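Local coordinates for pectinesterase (Sitophilus oryzae, PDB 4PMH), which hydrolyses the methyl esters of pectin, releasing methanol, and probably helps the weevil digest plant cell walls, at residues A[24-29]-A[309-314]; A[344-349]-A[355-360]. One frame throughout, in Å; residues are numbered along the deposited sequence.

In the fold
From the N terminus, after two short strands and helix 15-18, the chain forms helix 23-27, then winds through the parallel strands of the right-handed beta-helix before reaching strand 311-315. Contact 1 closes this very long loop, bringing the early helix against the outer face of a strand near the far end of the ten-strand sheet. Contact 2 follows in series, closing a short loop: late after strand 329-330, residues 344-349 lie only five residues before strand 355-359, the last of that sheet, on which they pack. The two neither nest nor cross. They meet through the neighbouring strands 311-315 and 355-359, where Leu312 O receives the backbone N of Trp357 and Asn309 O receives NH1 of Arg355.

Contact 1: residues A[24-29]-A[309-314]; sequences ATYLQG and NGQLII
With CG of Gln311 anti to the backbone N (chi1 -159°) and the chain bent at chi2 (-81°), the amide of Gln311 comes up to the phenol end of Tyr26, which approaches from the opposite direction. The meeting joins helix 23-27 to strand 311-315 in one of the parallel sheets of the right-handed beta-helix that forms the body of pectin methylesterases. Tyr26 OH donates a hydrogen bond to Gln311 OE1 at 2.9 Å; the hydroxyl lies in the carbonyl plane, on a lone pair, while the planes of ring and amide are inclined by 39°. The same oxygen also accepts from the backbone N of Gly266, and these two bonds help fix the rotation of the amide. Two residues along the strand, Ile313 adds an apolar neighbour: its CD1 comes within 3.5 Å of Tyr26 OH, so the buried hydroxyl has a polar partner and, roughly at right angles to it, an apolar one. The ring of Tyr26 stacks with Phe268 of the adjacent strand 267-270 and touches Ile235, which extends the helix packing over further strands of the sheet. Just beyond the helix, where Gln28 leaves helical geometry with positive phi, its side chain folds back over the last turn. There NE2 of Gln28 donates to the backbone O of Tyr26 at 3.0 Å, a nearly straight bond, and donates also to Ser233 OG.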
ATOM      1  N   ALA A  24      -4.669 -12.321 -13.652  1.00 19.54           N
ATOM      2  CA  ALA A  24      -4.243 -13.716 -13.601  1.00 20.07           C
ATOM      3  C   ALA A  24      -2.721 -13.855 -13.597  1.00 19.28           C
ATOM      4  O   ALA A  24      -2.136 -14.728 -12.983  1.00 19.54           O
ATOM      5  CB  ALA A  24      -4.832 -14.472 -14.786  1.00 19.55           C
ATOM      6  N   THR A  25      -2.095 -12.968 -14.325  1.00 19.21           N
ATOM      7  CA  THR A  25      -0.694 -12.989 -14.520  1.00 19.18           C
ATOM      8  C   THR A  25       0.034 -12.496 -13.247  1.00 18.66           C
ATOM      9  O   THR A  25       0.961 -13.156 -12.745  1.00 18.24           O
ATOM     10  CB  THR A  25      -0.457 -12.212 -15.823  1.00 20.78           C
ATOM     11  OG1 THR A  25      -0.202 -13.150 -16.889  1.00 23.62           O
ATOM     12  CG2 THR A  25       0.577 -11.248 -15.715  1.00 20.08           C
ATOM     13  N   TYR A  26      -0.432 -11.386 -12.688  1.00 17.36           N
ATOM     14  CA  TYR A  26       0.095 -10.874 -11.403  1.00 17.14           C
ATOM     15  C   TYR A  26      -0.168 -11.811 -10.199  1.00 17.31           C
ATOM     16  O   TYR A  26       0.610 -11.858  -9.231  1.00 16.35           O
ATOM     17  CB  TYR A  26      -0.457  -9.451 -11.165  1.00 16.14           C
ATOM     18  CG  TYR A  26       0.347  -8.352 -11.803  1.00 15.22           C
ATOM     19  CD1 TYR A  26       0.160  -7.984 -13.136  1.00 14.71           C
ATOM     20  CD2 TYR A  26       1.288  -7.643 -11.064  1.00 15.34           C
ATOM     21  CE1 TYR A  26       0.911  -6.982 -13.718  1.00 14.13           C
ATOM     22  CE2 TYR A  26       2.043  -6.644 -11.639  1.00 14.49           C
ATOM     23  CZ  TYR A  26       1.850  -6.318 -12.964  1.00 14.56           C
ATOM     24  OH  TYR A  26       2.595  -5.318 -13.511  1.00 14.03           O
ATOM     25  N   LEU A  27      -1.258 -12.577 -10.261  1.00 17.49           N
ATOM     26  CA  LEU A  27      -1.612 -13.516  -9.215  1.00 18.01           C
ATOM     27  C   LEU A  27      -0.656 -14.708  -9.142  1.00 17.81           C
ATOM     28  O   LEU A  27      -0.515 -15.324  -8.084  1.00 17.17           O
ATOM     29  CB  LEU A  27      -3.058 -14.016  -9.398  1.00 18.96           C
ATOM     30  CG  LEU A  27      -4.200 -13.104  -8.953  1.00 20.03           C
ATOM     31  CD1 LEU A  27      -5.524 -13.617  -9.530  1.00 21.08           C
ATOM     32  CD2 LEU A  27      -4.257 -12.993  -7.439  1.00 20.33           C
ATOM     33  N   GLN A  28      -0.016 -15.041 -10.262  1.00 17.88           N
ATOM     34  CA  GLN A  28       1.058 -16.021 -10.271  1.00 18.13           C
ATOM     35  C   GLN A  28       0.605 -17.350  -9.676  1.00 18.08           C
ATOM     36  O   GLN A  28       1.303 -17.958  -8.897  1.00 19.20           O
ATOM     37  CB  GLN A  28       2.277 -15.471  -9.511  1.00 18.42           C
ATOM     38  CG  GLN A  28       2.926 -14.261 -10.151  1.00 18.13           C
ATOM     39  CD  GLN A  28       3.883 -13.552  -9.201  1.00 18.34           C
ATOM     40  OE1 GLN A  28       4.988 -14.030  -8.955  1.00 18.32           O
ATOM     41  NE2 GLN A  28       3.460 -12.406  -8.659  1.00 17.43           N
ATOM     42  N   GLY A  29      -0.596 -17.781 -10.026  1.00 19.56           N
ATOM     43  CA  GLY A  29      -1.115 -19.068  -9.567  1.00 20.35           C
ATOM     44  C   GLY A  29      -1.961 -18.986  -8.311  1.00 21.42           C
ATOM     45  O   GLY A  29      -2.700 -19.927  -8.000  1.00 22.76           O
ATOM     46  N   ASN A 309      14.189  -1.850  -8.704  1.00 13.93           N
ATOM     47  CA  ASN A 309      13.735  -1.083  -9.829  1.00 13.65           C
ATOM     48  C   ASN A 309      12.231  -1.216  -9.949  1.00 12.53           C
ATOM     49  O   ASN A 309      11.704  -2.136 -10.602  1.00 12.34           O
ATOM     50  CB  ASN A 309      14.476  -1.488 -11.109  1.00 14.17           C
ATOM     51  CG  ASN A 309      14.275  -0.500 -12.240  1.00 14.79           C
ATOM     52  OD1 ASN A 309      14.083   0.719 -12.038  1.00 13.72           O
ATOM     53  ND2 ASN A 309      14.304  -1.031 -13.458  1.00 15.88           N
ATOM     54  N   GLY A 310      11.549  -0.287  -9.274  1.00 11.68           N
ATOM     55  CA  GLY A 310      10.092  -0.338  -9.092  1.00 10.95           C
ATOM     56  C   GLY A 310       9.302  -0.642 -10.353  1.00 10.52           C
ATOM     57  O   GLY A 310       9.541  -0.041 -11.399  1.00 10.10           O
ATOM     58  N   GLN A 311       8.351  -1.565 -10.241  1.00 10.69           N
ATOM     59  CA  GLN A 311       7.538  -2.006 -11.374  1.00 11.43           C
ATOM     60  C   GLN A 311       6.088  -1.647 -11.118  1.00 11.75           C
ATOM     61  O   GLN A 311       5.554  -1.954 -10.050  1.00 11.63           O
ATOM     62  CB  GLN A 311       7.684  -3.510 -11.594  1.00 11.84           C
ATOM     63  CG  GLN A 311       7.318  -4.017 -12.990  1.00 12.86           C
ATOM     64  CD  GLN A 311       5.833  -4.200 -13.233  1.00 13.51           C
ATOM     65  OE1 GLN A 311       5.049  -4.401 -12.301  1.00 13.80           O
ATOM     66  NE2 GLN A 311       5.431  -4.122 -14.505  1.00 14.57           N
ATOM     67  N   LEU A 312       5.467  -1.004 -12.114  1.00 11.82           N
ATOM     68  CA  LEU A 312       4.093  -0.526 -12.040  1.00 11.84           C
ATOM     69  C   LEU A 312       3.447  -0.452 -13.420  1.00 11.58           C
ATOM     70  O   LEU A 312       3.968   0.182 -14.305  1.00 11.10           O
ATOM     71  CB  LEU A 312       4.041   0.879 -11.440  1.00 11.99           C
ATOM     72  CG  LEU A 312       2.708   1.609 -11.494  1.00 12.33           C
ATOM     73  CD1 LEU A 312       1.603   0.907 -10.711  1.00 12.73           C
ATOM     74  CD2 LEU A 312       2.903   3.009 -10.943  1.00 13.02           C
ATOM     75  N   ILE A 313       2.296  -1.082 -13.564  1.00 11.60           N
ATOM     76  CA  ILE A 313       1.461  -0.928 -14.742  1.00 11.65           C
ATOM     77  C   ILE A 313       0.085  -0.381 -14.350  1.00 11.23           C
ATOM     78  O   ILE A 313      -0.579  -0.927 -13.467  1.00 11.03           O
ATOM     79  CB  ILE A 313       1.338  -2.260 -15.470  1.00 12.12           C
ATOM     80  CG1 ILE A 313       2.697  -2.572 -16.107  1.00 12.66           C
ATOM     81  CG2 ILE A 313       0.218  -2.206 -16.526  1.00 12.44           C
ATOM     82  CD1 ILE A 313       2.761  -3.943 -16.717  1.00 12.99           C
ATOM     83  N   ILE A 314      -0.316   0.717 -14.991  1.00 11.45           N
ATOM     84  CA  ILE A 314      -1.675   1.248 -14.858  1.00 11.63           C
ATOM     85  C   ILE A 314      -2.403   0.959 -16.153  1.00 11.96           C
ATOM     86  O   ILE A 314      -2.038   1.482 -17.203  1.00 11.98           O
ATOM     87  CB  ILE A 314      -1.680   2.740 -14.558  1.00 11.78           C
ATOM     88  CG1 ILE A 314      -0.963   3.003 -13.235  1.00 12.23           C
ATOM     89  CG2 ILE A 314      -3.110   3.265 -14.484  1.00 11.96           C
ATOM     90  CD1 ILE A 314      -0.580   4.445 -13.013  1.00 12.31           C
TER

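Contact 2: residues A[344-349]-A[355-360]; sequences NSRDLN and RFWEYN
Within 344-349, Arg346 is the first residue to reach strand 355-359: its chain runs extended from CG to NE and carries NH1 to 3.9 Å from CZ3 of Trp357, the guanidinium presenting a face to this ring atom with the two planes steeply inclined. NH1 also donates to the backbone O of Pro5 and Asn341, and NH2 to Ile12 O and, in a salt bridge, to Glu17. At Asp347 the chain makes an Asx turn, OD1 accepting the backbone N of Asn349 from above the carboxylate plane. Leu348 follows as the apolar centre. With its CG beside the backbone N (chi1 -60°), CD2 sits over one face of the indole, 3.4 Å from the centroid of the six-membered ring in a CH-pi contact. Its carbonyl O takes a bond from a water at 2.7 Å, and that water accepts from Trp357 NE1. Replacing Trp357 by an alanine would probably leave Leu348 CD2 without its aromatic floor and the bridging water without its indole donor. At Asn349, OD1 accepts from Arg355 NH2 at 3.0 Å, within the guanidinium plane, while the same NH2 also donates to Lys263 O. Arg355 thereby joins two loops, and the arrangement is that of a right-handed parallel beta-helix near its C-terminal end, where a loop packs on 355-359, an outermost strand of the ten-strand sheet.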
ATOM      1  N   ASN A 344      10.302   0.717 -30.107  1.00 21.28           N
ATOM      2  CA  ASN A 344       9.232  -0.136 -30.604  1.00 24.61           C
ATOM      3  C   ASN A 344       9.485  -1.566 -30.198  1.00 22.76           C
ATOM      4  O   ASN A 344       8.549  -2.273 -29.846  1.00 25.10           O
ATOM      5  CB  ASN A 344       9.065  -0.026 -32.125  1.00 28.08           C
ATOM      6  CG  ASN A 344       8.681   1.378 -32.566  1.00 32.14           C
ATOM      7  OD1 ASN A 344       7.492   1.710 -32.714  1.00 36.63           O
ATOM      8  ND2 ASN A 344       9.687   2.220 -32.777  1.00 35.06           N
ATOM      9  N   SER A 345      10.748  -1.980 -30.206  1.00 21.04           N
ATOM     10  CA  SER A 345      11.123  -3.264 -29.617  1.00 19.30           C
ATOM     11  C   SER A 345      11.919  -3.034 -28.343  1.00 17.69           C
ATOM     12  O   SER A 345      12.799  -2.179 -28.298  1.00 17.31           O
ATOM     13  CB  SER A 345      11.922  -4.098 -30.609  1.00 19.75           C
ATOM     14  OG  SER A 345      11.179  -4.294 -31.819  1.00 20.07           O
ATOM     15  N   ARG A 346      11.603  -3.794 -27.299  1.00 15.57           N
ATOM     16  CA  ARG A 346      12.171  -3.530 -25.978  1.00 14.81           C
ATOM     17  C   ARG A 346      11.949  -4.698 -25.040  1.00 14.14           C
ATOM     18  O   ARG A 346      11.090  -5.553 -25.280  1.00 12.26           O
ATOM     19  CB  ARG A 346      11.528  -2.266 -25.365  1.00 14.70           C
ATOM     20  CG  ARG A 346      10.009  -2.353 -25.268  1.00 13.84           C
ATOM     21  CD  ARG A 346       9.335  -1.085 -24.722  1.00 13.64           C
ATOM     22  NE  ARG A 346       7.897  -1.181 -24.934  1.00 13.09           N
ATOM     23  CZ  ARG A 346       7.059  -0.151 -24.969  1.00 12.40           C
ATOM     24  NH1 ARG A 346       7.482   1.101 -24.769  1.00 11.43           N
ATOM     25  NH2 ARG A 346       5.790  -0.386 -25.251  1.00 12.35           N
ATOM     26  N   ASP A 347      12.728  -4.705 -23.965  1.00 13.84           N
ATOM     27  CA  ASP A 347      12.511  -5.615 -22.832  1.00 14.22           C
ATOM     28  C   ASP A 347      11.902  -4.831 -21.671  1.00 14.24           C
ATOM     29  O   ASP A 347      12.554  -3.972 -21.079  1.00 13.87           O
ATOM     30  CB  ASP A 347      13.855  -6.207 -22.419  1.00 14.22           C
ATOM     31  CG  ASP A 347      13.791  -7.103 -21.174  1.00 14.49           C
ATOM     32  OD1 ASP A 347      12.698  -7.531 -20.688  1.00 13.92           O
ATOM     33  OD2 ASP A 347      14.921  -7.394 -20.700  1.00 14.87           O
ATOM     34  N   LEU A 348      10.665  -5.152 -21.317  1.00 14.01           N
ATOM     35  CA  LEU A 348       9.977  -4.391 -20.268  1.00 14.81           C
ATOM     36  C   LEU A 348      10.579  -4.637 -18.880  1.00 14.73           C
ATOM     37  O   LEU A 348      10.254  -3.928 -17.914  1.00 14.54           O
ATOM     38  CB  LEU A 348       8.477  -4.705 -20.261  1.00 15.04           C
ATOM     39  CG  LEU A 348       7.707  -4.384 -21.556  1.00 15.28           C
ATOM     40  CD1 LEU A 348       6.338  -5.033 -21.497  1.00 15.82           C
ATOM     41  CD2 LEU A 348       7.568  -2.890 -21.792  1.00 15.35           C
ATOM     42  N   ASN A 349      11.467  -5.622 -18.781  1.00 14.87           N
ATOM     43  CA  ASN A 349      12.195  -5.888 -17.541  1.00 16.32           C
ATOM     44  C   ASN A 349      13.630  -5.366 -17.521  1.00 17.79           C
ATOM     45  O   ASN A 349      14.385  -5.657 -16.605  1.00 17.70           O
ATOM     46  CB  ASN A 349      12.150  -7.379 -17.244  1.00 16.00           C
ATOM     47  CG  ASN A 349      10.768  -7.822 -16.815  1.00 16.70           C
ATOM     48  OD1 ASN A 349      10.160  -7.200 -15.941  1.00 16.70           O
ATOM     49  ND2 ASN A 349      10.258  -8.886 -17.417  1.00 17.15           N
ATOM     50  N   ARG A 355      10.521   0.961 -14.887  1.00 14.03           N
ATOM     51  CA  ARG A 355       9.522  -0.027 -15.305  1.00 14.16           C
ATOM     52  C   ARG A 355       8.130   0.454 -14.951  1.00 13.37           C
ATOM     53  O   ARG A 355       7.325  -0.276 -14.347  1.00 13.17           O
ATOM     54  CB  ARG A 355       9.781  -1.417 -14.677  1.00 15.31           C
ATOM     55  CG  ARG A 355      11.232  -1.922 -14.710  1.00 16.91           C
ATOM     56  CD  ARG A 355      11.559  -2.698 -13.410  1.00 17.92           C
ATOM     57  NE  ARG A 355      11.123  -4.036 -13.606  1.00 18.51           N
ATOM     58  CZ  ARG A 355      10.961  -4.980 -12.699  1.00 16.48           C
ATOM     59  NH1 ARG A 355      11.198  -4.810 -11.396  1.00 16.51           N
ATOM     60  NH2 ARG A 355      10.538  -6.142 -13.164  1.00 15.72           N
ATOM     61  N   PHE A 356       7.832   1.681 -15.347  1.00 12.57           N
ATOM     62  CA  PHE A 356       6.517   2.257 -15.180  1.00 12.40           C
ATOM     63  C   PHE A 356       5.839   2.324 -16.539  1.00 12.43           C
ATOM     64  O   PHE A 356       6.372   2.915 -17.471  1.00 12.14           O
ATOM     65  CB  PHE A 356       6.620   3.673 -14.607  1.00 12.38           C
ATOM     66  CG  PHE A 356       7.385   3.773 -13.320  1.00 12.44           C
ATOM     67  CD1 PHE A 356       7.396   2.742 -12.403  1.00 12.68           C
ATOM     68  CD2 PHE A 356       8.087   4.924 -13.029  1.00 12.51           C
ATOM     69  CE1 PHE A 356       8.092   2.855 -11.212  1.00 12.89           C
ATOM     70  CE2 PHE A 356       8.794   5.049 -11.847  1.00 12.75           C
ATOM     71  CZ  PHE A 356       8.797   4.014 -10.940  1.00 12.89           C
ATOM     72  N   TRP A 357       4.675   1.696 -16.660  1.00 12.55           N
ATOM     73  CA  TRP A 357       4.010   1.594 -17.958  1.00 12.54           C
ATOM     74  C   TRP A 357       2.513   1.778 -17.844  1.00 12.75           C
ATOM     75  O   TRP A 357       1.931   1.582 -16.790  1.00 12.37           O
ATOM     76  CB  TRP A 357       4.255   0.220 -18.603  1.00 12.49           C
ATOM     77  CG  TRP A 357       5.642  -0.352 -18.414  1.00 12.33           C
ATOM     78  CD1 TRP A 357       6.052  -1.210 -17.421  1.00 12.50           C
ATOM     79  CD2 TRP A 357       6.768  -0.142 -19.249  1.00 12.42           C
ATOM     80  NE1 TRP A 357       7.372  -1.523 -17.585  1.00 13.17           N
ATOM     81  CE2 TRP A 357       7.844  -0.886 -18.701  1.00 13.04           C
ATOM     82  CE3 TRP A 357       6.991   0.613 -20.406  1.00 12.41           C
ATOM     83  CZ2 TRP A 357       9.127  -0.887 -19.270  1.00 12.53           C
ATOM     84  CZ3 TRP A 357       8.256   0.611 -20.962  1.00 12.57           C
ATOM     85  CH2 TRP A 357       9.310  -0.149 -20.390  1.00 12.55           C
ATOM     86  N   GLU A 358       1.884   2.109 -18.965  1.00 13.16           N
ATOM     87  CA  GLU A 358       0.434   2.226 -19.013  1.00 13.27           C
ATOM     88  C   GLU A 358      -0.126   1.471 -20.207  1.00 13.37           C
ATOM     89  O   GLU A 358       0.582   1.259 -21.170  1.00 12.69           O
ATOM     90  CB  GLU A 358       0.047   3.671 -19.168  1.00 13.44           C
ATOM     91  CG  GLU A 358       0.365   4.534 -17.975  1.00 13.54           C
ATOM     92  CD  GLU A 358       0.122   5.970 -18.317  1.00 13.90           C
ATOM     93  OE1 GLU A 358       1.118   6.660 -18.535  1.00 14.47           O
ATOM     94  OE2 GLU A 358      -1.052   6.382 -18.437  1.00 13.28           O
ATOM     95  N   TYR A 359      -1.411   1.131 -20.160  1.00 13.61           N
ATOM     96  CA  TYR A 359      -2.086   0.576 -21.329  1.00 14.09           C
ATOM     97  C   TYR A 359      -3.555   0.962 -21.274  1.00 14.64           C
ATOM     98  O   TYR A 359      -4.238   0.607 -20.317  1.00 14.10           O
ATOM     99  CB  TYR A 359      -2.003  -0.954 -21.347  1.00 14.70           C
ATOM    100  CG  TYR A 359      -2.786  -1.584 -22.499  1.00 16.32           C
ATOM    101  CD1 TYR A 359      -2.370  -1.417 -23.805  1.00 16.74           C
ATOM    102  CD2 TYR A 359      -3.919  -2.359 -22.269  1.00 17.56           C
ATOM    103  CE1 TYR A 359      -3.067  -1.981 -24.865  1.00 18.25           C
ATOM    104  CE2 TYR A 359      -4.631  -2.927 -23.334  1.00 18.98           C
ATOM    105  CZ  TYR A 359      -4.198  -2.720 -24.622  1.00 19.38           C
ATOM    106  OH  TYR A 359      -4.875  -3.276 -25.701  1.00 23.17           O
ATOM    107  N   ASN A 360      -4.036   1.676 -22.291  1.00 15.34           N
ATOM    108  CA  ASN A 360      -5.472   1.857 -22.499  1.00 16.09           C
ATOM    109  C   ASN A 360      -6.194   2.556 -21.354  1.00 15.11           C
ATOM    110  O   ASN A 360      -7.297   2.172 -20.960  1.00 14.20           O
ATOM    111  CB  ASN A 360      -6.099   0.479 -22.765  1.00 18.46           C
ATOM    112  CG  ASN A 360      -7.416   0.563 -23.492  1.00 20.50           C
ATOM    113  OD1 ASN A 360      -7.732   1.580 -24.108  1.00 22.98           O
ATOM    114  ND2 ASN A 360      -8.188  -0.518 -23.450  1.00 23.17           N
TER
HETATM  115  O   HOH W   1       8.083  -4.020 -16.384  1.00 11.37           O